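Local coordinates for Sodium/calcium exchanger membrane region domain-containing protein (Archaeoglobus fulgidus, PDB 4KPP) that probably exchanges protons for calcium ions across the membrane, as a member of the sodium/calcium exchanger family, at residues E315-F326 with R360-S371; L73-V81 with A250-E258. One frame throughout, in Å; residues are numbered along the deposited sequence.

Contact 1: residues E315-F326 with R360-S371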
# COMPACT_ATOMS: atom_id res chain seq x y z
N GLU A 315 -11.32 3.36 -16.77
CA GLU A 315 -10.80 4.72 -16.68
C GLU A 315 -9.99 4.89 -15.41
O GLU A 315 -8.96 5.56 -15.41
CB GLU A 315 -11.95 5.73 -16.72
CG GLU A 315 -12.74 5.73 -18.02
CD GLU A 315 -14.16 6.24 -17.85
OE1 GLU A 315 -14.50 6.73 -16.75
OE2 GLU A 315 -14.95 6.14 -18.82
N GLU A 316 -10.45 4.28 -14.32
CA GLU A 316 -9.76 4.37 -13.04
C GLU A 316 -8.39 3.71 -13.11
O GLU A 316 -7.40 4.25 -12.60
CB GLU A 316 -10.58 3.73 -11.92
CG GLU A 316 -11.88 4.46 -11.59
CD GLU A 316 -11.65 5.83 -10.99
OE1 GLU A 316 -12.56 6.67 -11.07
OE2 GLU A 316 -10.56 6.07 -10.42
N VAL A 317 -8.32 2.55 -13.76
CA VAL A 317 -7.07 1.83 -13.92
C VAL A 317 -6.12 2.61 -14.83
O VAL A 317 -4.93 2.73 -14.53
CB VAL A 317 -7.30 0.41 -14.50
CG1 VAL A 317 -5.98 -0.23 -14.92
CG2 VAL A 317 -8.02 -0.45 -13.48
N LEU A 318 -6.66 3.15 -15.92
CA LEU A 318 -5.90 3.98 -16.84
C LEU A 318 -5.33 5.21 -16.13
O LEU A 318 -4.16 5.55 -16.30
CB LEU A 318 -6.78 4.40 -18.02
CG LEU A 318 -6.24 5.47 -18.97
CD1 LEU A 318 -4.94 5.02 -19.62
CD2 LEU A 318 -7.28 5.82 -20.03
N LEU A 319 -6.17 5.85 -15.32
CA LEU A 319 -5.77 7.02 -14.55
C LEU A 319 -4.65 6.64 -13.59
O LEU A 319 -3.68 7.38 -13.43
CB LEU A 319 -6.96 7.57 -13.77
CG LEU A 319 -7.11 9.08 -13.50
CD1 LEU A 319 -8.25 9.32 -12.52
CD2 LEU A 319 -5.83 9.72 -13.00
N THR A 320 -4.81 5.49 -12.94
CA THR A 320 -3.84 5.01 -11.96
C THR A 320 -2.52 4.67 -12.63
O THR A 320 -1.45 4.97 -12.10
CB THR A 320 -4.36 3.78 -11.21
OG1 THR A 320 -5.68 4.04 -10.71
CG2 THR A 320 -3.44 3.43 -10.05
N ALA A 321 -2.60 4.04 -13.80
CA ALA A 321 -1.41 3.70 -14.57
C ALA A 321 -0.71 4.97 -15.03
O ALA A 321 0.52 5.05 -15.03
CB ALA A 321 -1.79 2.84 -15.76
N ALA A 322 -1.50 5.97 -15.42
CA ALA A 322 -0.98 7.25 -15.86
C ALA A 322 -0.23 7.96 -14.74
O ALA A 322 0.88 8.46 -14.94
CB ALA A 322 -2.10 8.13 -16.40
N GLN A 323 -0.84 7.99 -13.56
CA GLN A 323 -0.20 8.57 -12.38
C GLN A 323 1.09 7.83 -12.04
O GLN A 323 2.06 8.43 -11.59
CB GLN A 323 -1.14 8.53 -11.17
CG GLN A 323 -0.57 9.23 -9.94
CD GLN A 323 -1.23 8.77 -8.66
OE1 GLN A 323 -1.57 7.60 -8.50
NE2 GLN A 323 -1.42 9.70 -7.73
N SER A 324 1.08 6.52 -12.27
CA SER A 324 2.22 5.67 -11.94
C SER A 324 3.38 5.88 -12.91
O SER A 324 4.54 5.77 -12.53
CB SER A 324 1.81 4.20 -11.89
OG SER A 324 0.76 4.00 -10.97
N LEU A 325 3.05 6.17 -14.16
CA LEU A 325 4.06 6.50 -15.16
C LEU A 325 4.76 7.78 -14.74
O LEU A 325 5.99 7.87 -14.75
CB LEU A 325 3.40 6.72 -16.52
CG LEU A 325 4.12 6.17 -17.76
CD1 LEU A 325 3.77 7.00 -18.99
CD2 LEU A 325 5.63 6.09 -17.54
N PHE A 326 3.97 8.78 -14.36
CA PHE A 326 4.49 10.06 -13.90
C PHE A 326 5.32 9.89 -12.63
O PHE A 326 6.32 10.59 -12.44
CB PHE A 326 3.33 11.03 -13.67
CG PHE A 326 3.77 12.42 -13.31
CD1 PHE A 326 4.59 13.15 -14.16
CD2 PHE A 326 3.36 12.99 -12.11
CE1 PHE A 326 4.99 14.43 -13.82
CE2 PHE A 326 3.76 14.27 -11.77
CZ PHE A 326 4.58 14.99 -12.62
N ARG A 360 -11.11 12.62 -15.73
CA ARG A 360 -10.31 11.41 -15.67
C ARG A 360 -9.41 11.28 -16.90
O ARG A 360 -8.24 10.92 -16.78
CB ARG A 360 -11.20 10.17 -15.53
CG ARG A 360 -12.11 10.18 -14.31
CD ARG A 360 -12.88 8.87 -14.17
NE ARG A 360 -14.02 9.00 -13.26
CZ ARG A 360 -15.29 8.96 -13.65
NH1 ARG A 360 -15.60 8.79 -14.93
NH2 ARG A 360 -16.26 9.08 -12.75
N TYR A 361 -9.96 11.59 -18.06
CA TYR A 361 -9.18 11.54 -19.30
C TYR A 361 -8.19 12.69 -19.41
O TYR A 361 -7.06 12.50 -19.88
CB TYR A 361 -10.10 11.50 -20.52
CG TYR A 361 -10.62 10.12 -20.85
CD1 TYR A 361 -9.84 9.20 -21.54
CD2 TYR A 361 -11.90 9.73 -20.47
CE1 TYR A 361 -10.31 7.94 -21.84
CE2 TYR A 361 -12.38 8.47 -20.76
CZ TYR A 361 -11.59 7.58 -21.45
OH TYR A 361 -12.06 6.32 -21.75
N ILE A 362 -8.60 13.88 -18.97
CA ILE A 362 -7.72 15.04 -19.00
C ILE A 362 -6.50 14.84 -18.12
O ILE A 362 -5.37 15.04 -18.56
CB ILE A 362 -8.47 16.33 -18.58
CG1 ILE A 362 -9.42 16.78 -19.68
CG2 ILE A 362 -7.48 17.44 -18.26
CD1 ILE A 362 -10.29 17.96 -19.30
N ILE A 363 -6.73 14.43 -16.87
CA ILE A 363 -5.64 14.19 -15.93
C ILE A 363 -4.76 13.02 -16.38
O ILE A 363 -3.54 13.06 -16.21
CB ILE A 363 -6.16 13.96 -14.49
CG1 ILE A 363 -7.03 15.13 -14.04
CG2 ILE A 363 -5.01 13.78 -13.52
CD1 ILE A 363 -6.30 16.45 -14.00
N SER A 364 -5.38 12.00 -16.95
CA SER A 364 -4.63 10.89 -17.53
C SER A 364 -3.68 11.39 -18.61
O SER A 364 -2.49 11.05 -18.61
CB SER A 364 -5.57 9.83 -18.14
OG SER A 364 -6.34 9.19 -17.15
N ALA A 365 -4.20 12.21 -19.52
CA ALA A 365 -3.40 12.78 -20.60
C ALA A 365 -2.25 13.63 -20.05
O ALA A 365 -1.13 13.56 -20.55
CB ALA A 365 -4.27 13.61 -21.53
N ILE A 366 -2.54 14.43 -19.03
CA ILE A 366 -1.53 15.30 -18.43
C ILE A 366 -0.40 14.50 -17.77
O ILE A 366 0.78 14.81 -17.97
CB ILE A 366 -2.16 16.29 -17.42
CG1 ILE A 366 -3.11 17.24 -18.15
CG2 ILE A 366 -1.09 17.07 -16.69
CD1 ILE A 366 -3.70 18.32 -17.28
N TYR A 367 -0.75 13.47 -17.00
CA TYR A 367 0.23 12.57 -16.40
C TYR A 367 1.18 12.02 -17.46
O TYR A 367 2.39 12.09 -17.31
CB TYR A 367 -0.47 11.40 -15.72
CG TYR A 367 -0.97 11.68 -14.32
CD1 TYR A 367 -0.23 12.44 -13.43
CD2 TYR A 367 -2.19 11.16 -13.89
CE1 TYR A 367 -0.69 12.67 -12.14
CE2 TYR A 367 -2.65 11.39 -12.62
CZ TYR A 367 -1.90 12.15 -11.74
OH TYR A 367 -2.38 12.37 -10.47
N ILE A 368 0.60 11.48 -18.52
CA ILE A 368 1.37 10.86 -19.59
C ILE A 368 2.23 11.87 -20.34
O ILE A 368 3.41 11.64 -20.57
CB ILE A 368 0.45 10.12 -20.59
CG1 ILE A 368 -0.28 8.98 -19.89
CG2 ILE A 368 1.25 9.60 -21.77
CD1 ILE A 368 -1.29 8.26 -20.77
N ILE A 369 1.62 12.99 -20.71
CA ILE A 369 2.33 14.01 -21.49
C ILE A 369 3.44 14.67 -20.67
O ILE A 369 4.50 14.99 -21.20
CB ILE A 369 1.35 15.04 -22.09
CG1 ILE A 369 0.47 14.37 -23.14
CG2 ILE A 369 2.11 16.20 -22.72
CD1 ILE A 369 -0.58 15.27 -23.74
N LEU A 370 3.21 14.85 -19.37
CA LEU A 370 4.26 15.34 -18.47
C LEU A 370 5.41 14.35 -18.35
O LEU A 370 6.57 14.74 -18.19
CB LEU A 370 3.70 15.63 -17.07
CG LEU A 370 2.93 16.93 -16.85
CD1 LEU A 370 2.41 16.99 -15.42
CD2 LEU A 370 3.80 18.13 -17.15
N SER A 371 5.09 13.06 -18.42
CA SER A 371 6.08 12.00 -18.25
C SER A 371 7.09 11.95 -19.39
O SER A 371 8.29 11.78 -19.15
CB SER A 371 5.39 10.64 -18.14
OG SER A 371 4.53 10.60 -17.01
O HOH W 1 -14.21 5.16 -21.20
O HOH W 2 -0.59 12.12 -8.12

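Contact 2: residues L73-V81 with A250-E258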
# COMPACT_ATOMS: atom_id res chain seq x y z
N LEU A 73 3.93 -6.17 4.64
CA LEU A 73 3.25 -6.44 5.90
C LEU A 73 2.68 -5.17 6.51
O LEU A 73 1.74 -5.22 7.31
CB LEU A 73 4.20 -7.14 6.89
CG LEU A 73 4.71 -8.53 6.50
CD1 LEU A 73 5.79 -9.01 7.46
CD2 LEU A 73 3.57 -9.54 6.44
N ALA A 74 3.23 -4.02 6.12
CA ALA A 74 2.77 -2.73 6.61
C ALA A 74 1.42 -2.30 6.01
O ALA A 74 0.77 -1.39 6.52
CB ALA A 74 3.83 -1.66 6.36
N VAL A 75 1.02 -2.95 4.92
CA VAL A 75 -0.23 -2.61 4.25
C VAL A 75 -1.18 -3.81 4.14
O VAL A 75 -2.00 -3.89 3.23
CB VAL A 75 0.01 -1.99 2.85
CG1 VAL A 75 0.72 -0.65 2.99
CG2 VAL A 75 0.82 -2.94 1.97
N LEU A 76 -1.04 -4.73 5.08
CA LEU A 76 -1.94 -5.88 5.17
C LEU A 76 -3.43 -5.52 5.27
O LEU A 76 -4.26 -6.20 4.68
CB LEU A 76 -1.52 -6.79 6.33
CG LEU A 76 -1.39 -8.29 6.02
CD1 LEU A 76 -0.57 -8.51 4.76
CD2 LEU A 76 -0.76 -9.02 7.20
N PRO A 77 -3.78 -4.46 6.03
CA PRO A 77 -5.20 -4.07 6.05
C PRO A 77 -5.75 -3.76 4.66
O PRO A 77 -6.93 -4.01 4.40
CB PRO A 77 -5.20 -2.81 6.91
CG PRO A 77 -4.08 -3.00 7.84
CD PRO A 77 -3.02 -3.72 7.06
N GLU A 78 -4.92 -3.23 3.77
CA GLU A 78 -5.38 -2.94 2.42
C GLU A 78 -5.67 -4.22 1.65
O GLU A 78 -6.66 -4.30 0.92
CB GLU A 78 -4.37 -2.07 1.66
CG GLU A 78 -4.64 -1.97 0.16
CD GLU A 78 -6.03 -1.45 -0.17
OE1 GLU A 78 -6.54 -1.77 -1.26
OE2 GLU A 78 -6.62 -0.71 0.65
N TYR A 79 -4.81 -5.22 1.82
CA TYR A 79 -5.03 -6.51 1.17
C TYR A 79 -6.27 -7.20 1.70
O TYR A 79 -6.99 -7.85 0.96
CB TYR A 79 -3.80 -7.41 1.32
CG TYR A 79 -2.68 -7.05 0.37
CD1 TYR A 79 -1.89 -5.93 0.59
CD2 TYR A 79 -2.42 -7.82 -0.76
CE1 TYR A 79 -0.87 -5.59 -0.28
CE2 TYR A 79 -1.41 -7.49 -1.63
CZ TYR A 79 -0.63 -6.38 -1.39
OH TYR A 79 0.38 -6.04 -2.25
N ALA A 80 -6.52 -7.04 3.00
CA ALA A 80 -7.65 -7.69 3.64
C ALA A 80 -8.98 -7.04 3.26
O ALA A 80 -9.96 -7.73 2.99
CB ALA A 80 -7.48 -7.70 5.15
N VAL A 81 -9.00 -5.71 3.23
CA VAL A 81 -10.20 -4.97 2.84
C VAL A 81 -10.49 -5.15 1.35
O VAL A 81 -11.63 -5.44 0.97
CB VAL A 81 -10.08 -3.46 3.17
CG1 VAL A 81 -11.23 -2.68 2.54
CG2 VAL A 81 -10.04 -3.25 4.68
N ALA A 250 -12.00 4.00 2.73
CA ALA A 250 -11.46 2.69 3.11
C ALA A 250 -9.92 2.59 3.01
O ALA A 250 -9.29 2.08 3.94
CB ALA A 250 -12.15 1.56 2.34
N PRO A 251 -9.32 3.04 1.90
CA PRO A 251 -7.86 2.97 1.87
C PRO A 251 -7.20 3.92 2.87
O PRO A 251 -6.09 3.64 3.34
CB PRO A 251 -7.51 3.38 0.44
CG PRO A 251 -8.72 3.10 -0.34
CD PRO A 251 -9.86 3.42 0.58
N LEU A 252 -7.87 5.03 3.18
CA LEU A 252 -7.34 5.99 4.13
C LEU A 252 -7.11 5.32 5.48
O LEU A 252 -6.11 5.55 6.14
CB LEU A 252 -8.29 7.18 4.29
CG LEU A 252 -7.66 8.45 4.87
CD1 LEU A 252 -6.68 9.08 3.87
CD2 LEU A 252 -8.73 9.45 5.28
N ALA A 253 -8.04 4.45 5.86
CA ALA A 253 -7.93 3.71 7.11
C ALA A 253 -6.89 2.60 7.02
O ALA A 253 -6.35 2.15 8.03
CB ALA A 253 -9.28 3.14 7.51
N SER A 254 -6.60 2.16 5.79
CA SER A 254 -5.65 1.07 5.58
C SER A 254 -4.22 1.59 5.40
O SER A 254 -3.26 0.93 5.78
CB SER A 254 -6.06 0.22 4.37
OG SER A 254 -7.36 -0.34 4.54
N GLU A 255 -4.09 2.78 4.81
CA GLU A 255 -2.78 3.34 4.51
C GLU A 255 -2.29 4.30 5.60
O GLU A 255 -1.13 4.71 5.59
CB GLU A 255 -2.81 4.06 3.16
CG GLU A 255 -3.30 3.21 1.99
CD GLU A 255 -2.29 2.17 1.53
OE1 GLU A 255 -2.69 1.00 1.36
OE2 GLU A 255 -1.10 2.51 1.34
N SER A 256 -3.16 4.65 6.54
CA SER A 256 -2.80 5.53 7.65
C SER A 256 -1.67 5.02 8.57
O SER A 256 -0.75 5.78 8.88
CB SER A 256 -4.02 5.92 8.48
OG SER A 256 -4.88 6.78 7.75
N PRO A 257 -1.75 3.75 9.03
CA PRO A 257 -0.68 3.27 9.91
C PRO A 257 0.68 3.31 9.21
O PRO A 257 1.69 3.63 9.84
CB PRO A 257 -1.08 1.82 10.19
CG PRO A 257 -2.56 1.81 10.05
CD PRO A 257 -2.84 2.76 8.92
N GLU A 258 0.68 2.99 7.93
CA GLU A 258 1.89 3.05 7.11
C GLU A 258 2.42 4.48 7.02
O GLU A 258 3.62 4.71 7.07
CB GLU A 258 1.60 2.52 5.71
CG GLU A 258 2.70 2.76 4.70
CD GLU A 258 2.16 2.84 3.29
OE1 GLU A 258 2.92 2.59 2.34
OE2 GLU A 258 0.97 3.17 3.13

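Contact 1: residues E315-F326 with R360-S371
One face of the Tyr-367 ring is covered by Gln-323, whose CA stands 3.6 Å from the ring centroid in a CH-pi contact, nearly on the ring normal. The setting is a near-parallel pair of helices, axes 25° apart, packed knobs-into-holes. Leu-319 CD2 meets the ring edge, 3.6 Å from Tyr-367 CE2. The Phe-326 ring is oblique to that of Tyr-367, planes 34° apart, and Phe-326 CB is 3.8 Å from Tyr-367 CD1. Ser-371 OG sits at the Phe-326 edge. Tyr-367 fills the hole among Leu-319, Ala-322, Gln-323 and Phe-326. Leu-319 in turn enters the hole formed by Arg-360, Ile-363, Ser-364 and Tyr-367. Ala-322 and Ser-364 are small, consistent with the close approach of the axes, 7.9 Å. Ser-364 OG turns back to Arg-360 O at 2.6 Å, within its own helix. Helix 338-353 adds Leu-347 against Tyr-367. At the start of both segments, Arg-360 bridges two acids. The bridge from its NE to Glu-316 OE1 is the longer, 3.5 Å, and Arg-109 is the main partner of Glu-316. The Glu-315 carboxylate plane is 20° from the guanidinium. Arg-360 NH1 makes a weak, bent hydrogen bond of 3.0 Å to Glu-315 OE1.

Contact 2: residues L73-V81 with A250-E258
Ala-250 CB meets Val-81 CG1 at 4.3 Å, in the core of the exchanger. Helices 76-81 and 250-258 run nearly antiparallel, 157° between their directions. Pro-251 comes next, with its ring near the Glu-78 carboxylate. Ser-254 packs against the backbone of Glu-78, its CB 3.7 Å from Glu-78 N. Its OG is anti to the carbonyl carbon (chi1 -59°), which turns it back to bond Ala-250 O at 3.2 Å. Pro-77 and Val-81 CG2 flank this hydroxyl. Glu-255 is bent at chi2, which brings OE1 to 3.5 Å from Glu-78 CB. The two like-charged carboxylates are near each other, planes 60° apart, with Glu-78 OE2 4.3 Å from Glu-255 OE1. Glu-258 is extended and reaches the turn before helix 76-81. Its CD lies 3.8 Å from CG1 of Val-75, the N-cap residue, and its CB approaches Ala-74 O. The contact joins the two sodium/calcium exchanger regions of the chain through acid-bearing segments, consistent with the paired, acid-containing repeats of this family. Glu-255 bonds to Gln-285 and Glu-258 to Ser-281, both on helix 271-285. Helix 96-127 packs on Glu-78, Pro-251 and Glu-255, while helix 32-60 covers Pro-77 and Pro-257.

Overall arrangement
Contact 2 is central, about 6 Å between its centre and that of the chain. Contact 1 lies farther out, about 19 Å between the same centres, with a buried inner side and residues such as Leu-370 on the surface. The two contact centres are about 24 Å apart, and the contacts do not touch. They share no helix, but helix 96-127 packs against both. Contact 2 links the first half of the chain to the second, whereas contact 1 pairs helix 311-331 with helix 357-377 late in the chain. Contact 1 is larger and mostly apolar and aromatic, with charges paired at one end. Contact 2 brings acids together without a hydrogen bond across it. Phe-326 of contact 1 comes near the calcium-binding residue Ile-330.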